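Local atomic coordinates of agenet domain-containing protein (Arabidopsis thaliana, PDB entry 6IE4), a protein that binds methylated histone H3 tails through its tandem Agenet domains, and so probably acts as a plant reader of this chromatin mark. Residues Gln53-Thr58 with Thr66-Glu71. Sequence-based numbering, arbitrary orientation.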
ATOM      1  N   GLN A  53      16.648   3.363   5.339  1.00 46.70           N
ATOM      2  CA  GLN A  53      15.885   4.596   5.244  1.00 45.51           C
ATOM      3  C   GLN A  53      15.304   4.718   3.843  1.00 41.63           C
ATOM      4  O   GLN A  53      15.980   4.438   2.849  1.00 42.46           O
ATOM      5  CB  GLN A  53      16.767   5.824   5.531  1.00 43.70           C
ATOM      6  CG  GLN A  53      16.032   7.152   5.545  1.00 44.28           C
ATOM      7  CD  GLN A  53      16.941   8.344   5.227  1.00 49.72           C
ATOM      8  OE1 GLN A  53      18.024   8.185   4.650  1.00 54.14           O
ATOM      9  NE2 GLN A  53      16.517   9.539   5.636  1.00 43.60           N
ATOM     10  N   VAL A  54      14.041   5.114   3.770  1.00 40.37           N
ATOM     11  CA  VAL A  54      13.313   5.135   2.513  1.00 38.62           C
ATOM     12  C   VAL A  54      12.811   6.559   2.265  1.00 39.52           C
ATOM     13  O   VAL A  54      12.831   7.419   3.145  1.00 40.80           O
ATOM     14  CB  VAL A  54      12.136   4.130   2.504  1.00 38.19           C
ATOM     15  CG1 VAL A  54      12.637   2.679   2.483  1.00 40.20           C
ATOM     16  CG2 VAL A  54      11.233   4.342   3.718  1.00 34.96           C
ATOM     17  N   GLU A  55      12.290   6.776   1.069  1.00 38.05           N
ATOM     18  CA  GLU A  55      11.655   8.032   0.710  1.00 37.35           C
ATOM     19  C   GLU A  55      10.330   7.665   0.073  1.00 35.30           C
ATOM     20  O   GLU A  55      10.299   6.940  -0.924  1.00 36.21           O
ATOM     21  CB  GLU A  55      12.539   8.846  -0.238  1.00 41.14           C
ATOM     22  CG  GLU A  55      11.832   9.853  -1.135  1.00 44.74           C
ATOM     23  CD  GLU A  55      12.823  10.783  -1.840  1.00 49.99           C
ATOM     24  OE1 GLU A  55      13.813  11.205  -1.203  1.00 46.59           O
ATOM     25  OE2 GLU A  55      12.638  11.056  -3.046  1.00 60.79           O
ATOM     26  N   TYR A  56       9.245   8.110   0.691  1.00 36.89           N
ATOM     27  CA  TYR A  56       7.910   7.823   0.197  1.00 33.73           C
ATOM     28  C   TYR A  56       7.697   8.543  -1.120  1.00 37.68           C
ATOM     29  O   TYR A  56       8.162   9.671  -1.305  1.00 42.82           O
ATOM     30  CB  TYR A  56       6.856   8.257   1.211  1.00 32.98           C
ATOM     31  CG  TYR A  56       6.857   7.490   2.513  1.00 33.19           C
ATOM     32  CD1 TYR A  56       7.909   7.609   3.414  1.00 37.16           C
ATOM     33  CD2 TYR A  56       5.769   6.714   2.880  1.00 31.45           C
ATOM     34  CE1 TYR A  56       7.903   6.931   4.617  1.00 37.76           C
ATOM     35  CE2 TYR A  56       5.747   6.035   4.082  1.00 32.59           C
ATOM     36  CZ  TYR A  56       6.821   6.143   4.942  1.00 39.74           C
ATOM     37  OH  TYR A  56       6.812   5.478   6.144  1.00 44.71           O
ATOM     38  N   THR A  57       7.052   7.869  -2.066  1.00 32.32           N
ATOM     39  CA  THR A  57       6.764   8.562  -3.311  1.00 35.47           C
ATOM     40  C   THR A  57       5.520   9.437  -3.243  1.00 30.61           C
ATOM     41  O   THR A  57       5.421  10.373  -4.036  1.00 38.78           O
ATOM     42  CB  THR A  57       6.669   7.580  -4.479  1.00 33.78           C
ATOM     43  OG1 THR A  57       5.558   6.710  -4.282  1.00 40.85           O
ATOM     44  CG2 THR A  57       7.947   6.752  -4.569  1.00 33.56           C
ATOM     45  N   THR A  58       4.578   9.194  -2.321  1.00 33.52           N
ATOM     46  CA  THR A  58       3.364  10.017  -2.284  1.00 32.44           C
ATOM     47  C   THR A  58       3.111  10.784  -0.992  1.00 27.35           C
ATOM     48  O   THR A  58       2.139  11.527  -0.941  1.00 30.25           O
ATOM     49  CB  THR A  58       2.111   9.173  -2.580  1.00 28.48           C
ATOM     50  OG1 THR A  58       1.723   8.463  -1.404  1.00 29.66           O
ATOM     51  CG2 THR A  58       2.379   8.192  -3.711  1.00 28.79           C
ATOM     52  N   THR A  66       6.988  20.113  -0.562  1.00 53.17           N
ATOM     53  CA  THR A  66       8.281  20.457  -1.127  1.00 54.77           C
ATOM     54  C   THR A  66       9.327  19.433  -0.759  1.00 58.38           C
ATOM     55  O   THR A  66      10.290  19.237  -1.506  1.00 62.54           O
ATOM     56  CB  THR A  66       8.761  21.821  -0.632  1.00 58.93           C
ATOM     57  OG1 THR A  66       9.081  21.738   0.764  1.00 59.25           O
ATOM     58  CG2 THR A  66       7.689  22.886  -0.851  1.00 64.60           C
ATOM     59  N   LYS A  67       9.118  18.733   0.343  1.00 55.89           N
ATOM     60  CA  LYS A  67      10.107  17.797   0.847  1.00 54.66           C
ATOM     61  C   LYS A  67       9.450  16.431   0.928  1.00 48.52           C
ATOM     62  O   LYS A  67       8.579  16.215   1.790  1.00 48.90           O
ATOM     63  CB  LYS A  67      10.603  18.236   2.225  1.00 56.06           C
ATOM     64  CG  LYS A  67      11.260  19.601   2.266  1.00 63.34           C
ATOM     65  CD  LYS A  67      11.748  19.904   3.684  1.00 77.95           C
ATOM     66  CE  LYS A  67      12.828  20.987   3.700  1.00 98.49           C
ATOM     67  NZ  LYS A  67      13.368  21.242   5.071  1.00103.06           N
ATOM     68  N   PRO A  68       9.819  15.494   0.061  1.00 45.47           N
ATOM     69  CA  PRO A  68       9.262  14.146   0.161  1.00 45.62           C
ATOM     70  C   PRO A  68       9.606  13.516   1.499  1.00 44.46           C
ATOM     71  O   PRO A  68      10.713  13.665   2.018  1.00 42.31           O
ATOM     72  CB  PRO A  68       9.942  13.405  -0.990  1.00 48.82           C
ATOM     73  CG  PRO A  68      10.276  14.470  -1.977  1.00 47.61           C
ATOM     74  CD  PRO A  68      10.589  15.694  -1.178  1.00 48.34           C
ATOM     75  N   LEU A  69       8.653  12.767   2.041  1.00 44.11           N
ATOM     76  CA  LEU A  69       8.868  12.175   3.346  1.00 38.92           C
ATOM     77  C   LEU A  69       9.939  11.091   3.268  1.00 41.17           C
ATOM     78  O   LEU A  69      10.053  10.348   2.285  1.00 39.10           O
ATOM     79  CB  LEU A  69       7.562  11.584   3.885  1.00 37.73           C
ATOM     80  CG  LEU A  69       7.614  10.856   5.239  1.00 39.83           C
ATOM     81  CD1 LEU A  69       8.257  11.718   6.307  1.00 39.74           C
ATOM     82  CD2 LEU A  69       6.232  10.393   5.689  1.00 33.57           C
ATOM     83  N   LYS A  70      10.709  10.997   4.340  1.00 40.10           N
ATOM     84  CA  LYS A  70      11.854  10.118   4.440  1.00 38.03           C
ATOM     85  C   LYS A  70      11.796   9.555   5.840  1.00 38.74           C
ATOM     86  O   LYS A  70      11.306  10.212   6.754  1.00 42.45           O
ATOM     87  CB  LYS A  70      13.202  10.817   4.225  1.00 39.48           C
ATOM     88  CG  LYS A  70      13.563  11.161   2.792  1.00 41.24           C
ATOM     89  CD  LYS A  70      14.800  12.067   2.764  1.00 45.30           C
ATOM     90  CE  LYS A  70      15.154  12.480   1.338  1.00 49.51           C
ATOM     91  NZ  LYS A  70      16.232  13.508   1.303  1.00 52.84           N
ATOM     92  N   GLU A  71      12.277   8.331   6.000  1.00 43.04           N
ATOM     93  CA  GLU A  71      12.033   7.642   7.254  1.00 43.85           C
ATOM     94  C   GLU A  71      12.916   6.409   7.349  1.00 42.60           C
ATOM     95  O   GLU A  71      13.176   5.742   6.344  1.00 41.37           O
ATOM     96  CB  GLU A  71      10.558   7.255   7.374  1.00 39.54           C
ATOM     97  CG  GLU A  71      10.167   6.953   8.789  1.00 44.92           C
ATOM     98  CD  GLU A  71       8.681   7.064   9.005  1.00 53.80           C
ATOM     99  OE1 GLU A  71       8.192   8.214   9.110  1.00 58.29           O
ATOM    100  OE2 GLU A  71       8.001   6.018   9.070  1.00 58.05           O
TER
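The carbonyl oxygen of Glu-71 takes a hydrogen bond and a CA-H...O contact: Val-54 N donates a nearly straight hydrogen bond to it, 2.8 Å from N to O, and the CA of Gln-53 makes the CA-H...O contact with the same atom. Val-54 O receives Glu-71 N at 3.0 Å. With both bonds made, Val-54 and Glu-71 are an antiparallel hydrogen-bonded pair; Val-54 O also faces the CA of Lys-70. Glu-55 and Lys-70 follow as the non-hydrogen-bonded pair, their CA atoms 4.3 Å apart, and a bond from Tyr-56 N to Leu-69 O closes the pairing before the chain turns a corner at Thr-57 and Thr-58. Such pairing of neighbouring strands belongs to the strongly curved antiparallel sheet of the Agenet domain, a member of the SH3-like clan; strand 51-56 is flanked on its other side by strand 32-40.

The two faces of the sheet differ. On one, Glu-55 and Lys-70 run side by side, and Glu-55 OE1 reaches Lys-70 CE rather than forming a salt bridge, its distance to Lys-70 NZ being 4.2 Å. The Glu-55 carboxylate also lies against CB of Pro-68. An alanine in place of Glu-55 would probably leave the Lys-70 ammonium without this nearby opposite charge and remove the CG and carboxylate that lie against Pro-68 CB. Gln-53 NE2 approaches Lys-70 CB, whereas its OE1 bonds to Thr-40.

The Tyr-56 ring is met by Leu-69 on one face and by Glu-71 at its edge. Leu-69, its CG anti to the backbone N (chi1 177°), lays CD2 over the ring, 4.1 Å from the centroid, in a CH-pi contact. Glu-71 CB sits at the edge, and its OE2 receives a weak hydrogen bond from Tyr-56 OH. Tyr-56 and Leu-69 also pack against a basic side chain of the bound peptide, to which Glu-71 OE2 offers a long, weak ion pair.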